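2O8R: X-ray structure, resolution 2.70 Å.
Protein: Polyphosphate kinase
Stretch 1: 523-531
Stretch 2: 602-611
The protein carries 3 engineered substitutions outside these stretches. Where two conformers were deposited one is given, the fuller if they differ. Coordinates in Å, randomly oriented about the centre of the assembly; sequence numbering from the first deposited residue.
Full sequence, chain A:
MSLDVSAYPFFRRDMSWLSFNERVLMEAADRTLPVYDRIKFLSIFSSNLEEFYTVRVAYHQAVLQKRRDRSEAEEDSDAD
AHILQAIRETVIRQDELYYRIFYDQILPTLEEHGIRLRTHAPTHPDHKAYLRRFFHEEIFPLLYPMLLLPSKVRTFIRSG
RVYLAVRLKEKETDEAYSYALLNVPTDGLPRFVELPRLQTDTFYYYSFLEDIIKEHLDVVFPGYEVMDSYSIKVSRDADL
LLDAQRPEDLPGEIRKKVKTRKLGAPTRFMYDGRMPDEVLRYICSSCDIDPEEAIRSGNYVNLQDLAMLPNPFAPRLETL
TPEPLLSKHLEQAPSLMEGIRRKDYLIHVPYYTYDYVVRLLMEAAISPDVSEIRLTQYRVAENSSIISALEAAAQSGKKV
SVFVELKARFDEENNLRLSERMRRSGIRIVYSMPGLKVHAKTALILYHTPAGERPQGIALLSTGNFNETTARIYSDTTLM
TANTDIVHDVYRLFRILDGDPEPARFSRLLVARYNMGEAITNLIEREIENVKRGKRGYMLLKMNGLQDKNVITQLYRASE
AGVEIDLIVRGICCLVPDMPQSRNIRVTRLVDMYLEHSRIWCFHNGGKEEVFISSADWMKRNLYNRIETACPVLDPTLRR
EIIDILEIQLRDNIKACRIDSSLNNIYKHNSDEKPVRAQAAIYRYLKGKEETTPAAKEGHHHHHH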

ATOM      1  N   LEU A 523      20.389  40.910   3.735  1.00 64.68           N
ATOM      2  CA  LEU A 523      19.317  41.098   4.713  1.00 61.16           C
ATOM      3  C   LEU A 523      19.823  41.173   6.167  1.00 69.77           C
ATOM      4  O   LEU A 523      19.400  42.055   6.923  1.00 73.59           O
ATOM      5  CB  LEU A 523      18.277  39.981   4.582  1.00 49.40           C
ATOM      6  CG  LEU A 523      17.377  39.940   3.344  1.00 57.10           C
ATOM      7  CD1 LEU A 523      16.882  38.521   3.065  1.00 63.73           C
ATOM      8  CD2 LEU A 523      16.195  40.889   3.481  1.00 40.31           C
ATOM      9  N   ILE A 524      20.717  40.259   6.554  1.00 53.61           N
ATOM     10  CA  ILE A 524      21.267  40.267   7.908  1.00 62.34           C
ATOM     11  C   ILE A 524      22.149  41.486   8.125  1.00 64.84           C
ATOM     12  O   ILE A 524      22.066  42.148   9.166  1.00 64.87           O
ATOM     13  CB  ILE A 524      22.096  39.006   8.220  1.00 65.53           C
ATOM     14  CG1 ILE A 524      21.198  37.765   8.212  1.00 70.59           C
ATOM     15  CG2 ILE A 524      22.773  39.156   9.576  1.00 48.09           C
ATOM     16  CD1 ILE A 524      21.950  36.444   8.271  1.00 55.48           C
ATOM     17  N   GLU A 525      22.989  41.769   7.130  1.00 59.01           N
ATOM     18  CA  GLU A 525      23.880  42.911   7.167  1.00 49.86           C
ATOM     19  C   GLU A 525      23.110  44.214   7.343  1.00 67.18           C
ATOM     20  O   GLU A 525      23.495  45.065   8.148  1.00 68.92           O
ATOM     21  CB  GLU A 525      24.725  42.989   5.901  1.00 43.67           C
ATOM     22  CG  GLU A 525      25.952  42.107   5.892  1.00 69.36           C
ATOM     23  CD  GLU A 525      26.872  42.329   7.075  1.00 84.15           C
ATOM     24  OE1 GLU A 525      26.854  43.417   7.695  1.00 89.90           O
ATOM     25  OE2 GLU A 525      27.639  41.399   7.378  1.00 97.13           O
ATOM     26  N   ARG A 526      22.016  44.359   6.600  1.00 62.12           N
ATOM     27  CA  ARG A 526      21.193  45.560   6.675  1.00 56.32           C
ATOM     28  C   ARG A 526      20.723  45.863   8.093  1.00 61.64           C
ATOM     29  O   ARG A 526      20.631  47.034   8.481  1.00 62.58           O
ATOM     30  CB  ARG A 526      20.005  45.459   5.732  1.00 49.63           C
ATOM     31  CG  ARG A 526      19.073  46.651   5.817  1.00 53.19           C
ATOM     32  CD  ARG A 526      18.160  46.712   4.640  1.00 46.69           C
ATOM     33  NE  ARG A 526      17.223  45.601   4.649  1.00 74.15           N
ATOM     34  CZ  ARG A 526      16.171  45.510   3.849  1.00 78.27           C
ATOM     35  NH1 ARG A 526      15.914  46.479   2.980  1.00 85.45           N
ATOM     36  NH2 ARG A 526      15.375  44.455   3.927  1.00 74.64           N
ATOM     37  N   GLU A 527      20.446  44.811   8.864  1.00 71.67           N
ATOM     38  CA  GLU A 527      20.052  44.969  10.265  1.00 66.14           C
ATOM     39  C   GLU A 527      21.238  45.437  11.079  1.00 70.54           C
ATOM     40  O   GLU A 527      21.072  46.262  11.977  1.00 75.48           O
ATOM     41  CB  GLU A 527      19.496  43.671  10.867  1.00 60.77           C
ATOM     42  CG  GLU A 527      18.306  43.081  10.148  1.00 49.18           C
ATOM     43  CD  GLU A 527      17.038  43.893  10.320  1.00 72.90           C
ATOM     44  OE1 GLU A 527      16.765  44.335  11.463  1.00 65.89           O
ATOM     45  OE2 GLU A 527      16.313  44.075   9.304  1.00 53.76           O
ATOM     46  N   ILE A 528      22.428  44.916  10.768  1.00 60.60           N
ATOM     47  CA  ILE A 528      23.637  45.345  11.482  1.00 74.30           C
ATOM     48  C   ILE A 528      23.867  46.840  11.294  1.00 67.53           C
ATOM     49  O   ILE A 528      24.064  47.565  12.268  1.00 70.69           O
ATOM     50  CB  ILE A 528      24.905  44.582  11.044  1.00 74.56           C
ATOM     51  CG1 ILE A 528      24.787  43.093  11.367  1.00 65.16           C
ATOM     52  CG2 ILE A 528      26.146  45.185  11.714  1.00 58.73           C
ATOM     53  CD1 ILE A 528      25.956  42.294  10.869  1.00 63.19           C
ATOM     54  N   GLU A 529      23.808  47.281  10.038  1.00 68.34           N
ATOM     55  CA  GLU A 529      23.955  48.689   9.672  1.00 76.59           C
ATOM     56  C   GLU A 529      22.988  49.568  10.439  1.00 75.84           C
ATOM     57  O   GLU A 529      23.391  50.535  11.076  1.00 89.64           O
ATOM     58  CB  GLU A 529      23.706  48.877   8.179  1.00 80.43           C
ATOM     59  CG  GLU A 529      24.653  48.095   7.291  1.00108.11           C
ATOM     60  CD  GLU A 529      24.043  47.775   5.940  1.00123.12           C
ATOM     61  OE1 GLU A 529      23.418  48.675   5.338  1.00127.79           O
ATOM     62  OE2 GLU A 529      24.189  46.623   5.479  1.00114.33           O
ATOM     63  N   ASN A 530      21.713  49.206  10.386  1.00 63.22           N
ATOM     64  CA  ASN A 530      20.656  49.980  11.012  1.00 57.56           C
ATOM     65  C   ASN A 530      20.912  50.259  12.486  1.00 63.64           C
ATOM     66  O   ASN A 530      20.562  51.327  12.988  1.00 63.44           O
ATOM     67  CB  ASN A 530      19.305  49.272  10.835  1.00 66.95           C
ATOM     68  CG  ASN A 530      18.806  49.283   9.388  1.00 67.46           C
ATOM     69  OD1 ASN A 530      17.744  48.741   9.095  1.00 81.57           O
ATOM     70  ND2 ASN A 530      19.573  49.891   8.482  1.00 82.17           N
ATOM     71  N   VAL A 531      21.521  49.295  13.175  1.00 62.67           N
ATOM     72  CA  VAL A 531      21.878  49.456  14.584  1.00 71.33           C
ATOM     73  C   VAL A 531      23.007  50.483  14.745  1.00 75.01           C
ATOM     74  O   VAL A 531      23.042  51.247  15.714  1.00 70.15           O
ATOM     75  CB  VAL A 531      22.276  48.110  15.226  1.00 65.66           C
ATOM     76  CG1 VAL A 531      22.779  48.307  16.668  1.00 54.74           C
ATOM     77  CG2 VAL A 531      21.104  47.168  15.209  1.00 58.68           C
ATOM     78  N   CYS A 602      11.757  36.808   9.057  1.00 46.49           N
ATOM     79  CA  CYS A 602      11.310  38.185   9.223  1.00 56.78           C
ATOM     80  C   CYS A 602      12.461  39.088   9.582  1.00 46.48           C
ATOM     81  O   CYS A 602      13.102  38.913  10.619  1.00 61.51           O
ATOM     82  CB  CYS A 602      10.274  38.281  10.330  1.00 59.26           C
ATOM     83  SG  CYS A 602       8.924  37.187  10.050  1.00 85.82           S
ATOM     84  N   PHE A 603      12.718  40.060   8.726  1.00 47.37           N
ATOM     85  CA  PHE A 603      13.717  41.080   9.023  1.00 60.48           C
ATOM     86  C   PHE A 603      13.031  42.420   9.279  1.00 47.23           C
ATOM     87  O   PHE A 603      12.278  42.911   8.429  1.00 62.22           O
ATOM     88  CB  PHE A 603      14.712  41.194   7.876  1.00 50.34           C
ATOM     89  CG  PHE A 603      15.446  39.904   7.572  1.00 70.38           C
ATOM     90  CD1 PHE A 603      16.718  39.683   8.080  1.00 57.43           C
ATOM     91  CD2 PHE A 603      14.874  38.926   6.758  1.00 52.37           C
ATOM     92  CE1 PHE A 603      17.405  38.511   7.792  1.00 68.98           C
ATOM     93  CE2 PHE A 603      15.556  37.759   6.467  1.00 62.52           C
ATOM     94  CZ  PHE A 603      16.824  37.549   6.988  1.00 49.32           C
ATOM     95  N   HIS A 604      13.286  43.001  10.451  1.00 53.71           N
ATOM     96  CA  HIS A 604      12.626  44.244  10.871  1.00 54.31           C
ATOM     97  C   HIS A 604      12.826  45.426   9.924  1.00 64.33           C
ATOM     98  O   HIS A 604      11.862  46.143   9.620  1.00 66.65           O
ATOM     99  CB  HIS A 604      13.062  44.644  12.271  1.00 44.28           C
ATOM    100  CG  HIS A 604      12.297  45.803  12.825  1.00 71.99           C
ATOM    101  ND1 HIS A 604      10.928  45.917  12.701  1.00 78.38           N
ATOM    102  CD2 HIS A 604      12.706  46.895  13.514  1.00 66.08           C
ATOM    103  CE1 HIS A 604      10.527  47.030  13.286  1.00 71.12           C
ATOM    104  NE2 HIS A 604      11.586  47.643  13.786  1.00 75.22           N
ATOM    105  N   ASN A 605      14.070  45.612   9.467  1.00 52.11           N
ATOM    106  CA  ASN A 605      14.442  46.720   8.577  1.00 56.03           C
ATOM    107  C   ASN A 605      13.846  48.077   8.981  1.00 67.12           C
ATOM    108  O   ASN A 605      13.088  48.699   8.221  1.00 65.69           O
ATOM    109  CB  ASN A 605      14.080  46.374   7.137  1.00 51.68           C
ATOM    110  CG  ASN A 605      14.596  47.398   6.152  1.00 71.97           C
ATOM    111  OD1 ASN A 605      15.652  48.006   6.361  1.00 60.43           O
ATOM    112  ND2 ASN A 605      13.843  47.606   5.075  1.00 74.77           N
ATOM    113  N   GLY A 606      14.156  48.507  10.202  1.00 68.15           N
ATOM    114  CA  GLY A 606      13.628  49.756  10.747  1.00 64.03           C
ATOM    115  C   GLY A 606      12.150  49.720  11.093  1.00 73.90           C
ATOM    116  O   GLY A 606      11.724  50.267  12.111  1.00 88.49           O
ATOM    117  N   GLY A 607      11.364  49.076  10.243  1.00 67.73           N
ATOM    118  CA  GLY A 607       9.920  49.041  10.406  1.00 67.20           C
ATOM    119  C   GLY A 607       9.258  48.835   9.059  1.00 68.87           C
ATOM    120  O   GLY A 607       8.036  48.722   8.971  1.00 68.45           O
ATOM    121  N   LYS A 608      10.078  48.803   8.009  1.00 62.35           N
ATOM    122  CA  LYS A 608       9.645  48.363   6.693  1.00 71.48           C
ATOM    123  C   LYS A 608       9.941  46.863   6.615  1.00 66.72           C
ATOM    124  O   LYS A 608      10.831  46.439   5.869  1.00 62.62           O
ATOM    125  CB  LYS A 608      10.404  49.118   5.595  1.00 83.80           C
ATOM    126  CG  LYS A 608      10.452  50.635   5.757  1.00 84.20           C
ATOM    127  CD  LYS A 608      11.579  51.240   4.925  1.00 89.83           C
ATOM    128  CE  LYS A 608      12.069  52.572   5.493  1.00 95.82           C
ATOM    129  NZ  LYS A 608      11.224  53.733   5.094  1.00 99.39           N
ATOM    130  N   GLU A 609       9.171  46.078   7.373  1.00 56.90           N
ATOM    131  CA  GLU A 609       9.458  44.660   7.598  0.50 61.74           C
ATOM    132  C   GLU A 609       9.382  43.833   6.316  1.00 62.52           C
ATOM    133  O   GLU A 609       8.553  44.097   5.448  1.00 79.88           O
ATOM    134  CB  GLU A 609       8.517  44.083   8.664  0.50 51.73           C
ATOM    135  CG  GLU A 609       8.008  45.116   9.676  0.50 58.75           C
ATOM    136  CD  GLU A 609       8.052  44.628  11.121  0.50 67.96           C
ATOM    137  OE1 GLU A 609       7.124  44.964  11.885  0.50 56.93           O
ATOM    138  OE2 GLU A 609       9.018  43.926  11.498  0.50 61.73           O
ATOM    139  N   GLU A 610      10.259  42.840   6.200  1.00 60.32           N
ATOM    140  CA  GLU A 610      10.241  41.923   5.057  1.00 60.04           C
ATOM    141  C   GLU A 610      10.108  40.498   5.552  1.00 60.46           C
ATOM    142  O   GLU A 610      10.844  40.065   6.443  1.00 64.31           O
ATOM    143  CB  GLU A 610      11.492  42.083   4.194  1.00 47.62           C
ATOM    144  CG  GLU A 610      11.570  43.456   3.531  1.00 56.89           C
ATOM    145  CD  GLU A 610      12.783  43.642   2.639  1.00 55.07           C
ATOM    146  OE1 GLU A 610      13.429  42.647   2.255  1.00 61.61           O
ATOM    147  OE2 GLU A 610      13.090  44.806   2.309  1.00 70.38           O
ATOM    148  N   VAL A 611       9.147  39.774   4.998  1.00 51.62           N
ATOM    149  CA  VAL A 611       8.914  38.406   5.426  1.00 53.84           C
ATOM    150  C   VAL A 611       9.126  37.423   4.287  1.00 59.64           C
ATOM    151  O   VAL A 611       8.585  37.600   3.191  1.00 57.65           O
ATOM    152  CB  VAL A 611       7.518  38.234   6.024  1.00 56.20           C
ATOM    153  CG1 VAL A 611       7.286  36.788   6.441  1.00 49.84           C
ATOM    154  CG2 VAL A 611       7.342  39.174   7.207  1.00 56.50           C
TER

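How do the two backbones meet? Stretch 1 is helical throughout, while stretch 2 is a hairpin: its strand ends are tied together by Phe 603 N to Glu 610 O and Glu 610 N to Phe 603 O, both 3.0 Å, and a loop joins them. The helix runs past the hairpin from strand to turn, with CA atoms 7.1 Å apart at Leu 523 and Phe 603, 6.1 Å at Glu 527 and Asn 605, and 7.0 Å at Asn 530 and Gly 606. Steps of three or four residues along the helix bring successive turns against the hairpin, so Glu 525, Ile 528, Glu 529 and Val 531 make no contact. In the turn, the positive phi of Gly 606 favours glycine, and at Gly 607 a CB would be jammed against the carbonyl O of Gly 606.

What forms the apolar end of the contact? Phe 603 packs its ring against the helix, and no other residue has more of its area covered by the opposing stretch. Leu 523 CB lies over one face of this ring, 3.7 Å from its centroid and only 12° off the normal, a CH-pi arrangement. Ile 524 approaches the ring edge instead, with CG1 3.9 Å from Phe 603 CE1, even though its CA-to-CB bond points away from the hairpin.

How does a buried glutamate fit beside that ring? The CA-to-CB bond of Glu 527 points sideways, but chi1 and chi2 are both m and the carboxylate comes nearer the hairpin. There OE2 accepts a 2.7 Å hydrogen bond from Asn 605 N, fastening the helix to the hairpin backbone. His 604 N is also near Glu 527 OE2, at 3.4 Å, but its angle is too poor for a hydrogen bond.

What holds the more exposed side together? Arg 526 reaches across with chi1 and chi2 both t, and its NH2 forms a salt bridge with Glu 610 OE2 at 2.8 Å; the hydrogen bond there has a favourable 162° angle. Arg 526 NH1 adds a weak bond to the same oxygen at 3.4 Å. The carboxylate oxygen sits near the guanidinium plane, where the N-H groups point, whereas Asn 605 ND2 lies over one face, 3.2 Å from Arg 526 NH1. Those two nitrogens are both donors, so their closeness is packing rather than bonding. Asn 605 ND2 instead gives a weak hydrogen bond to Lys 608 O at 3.3 Å, within its own turn.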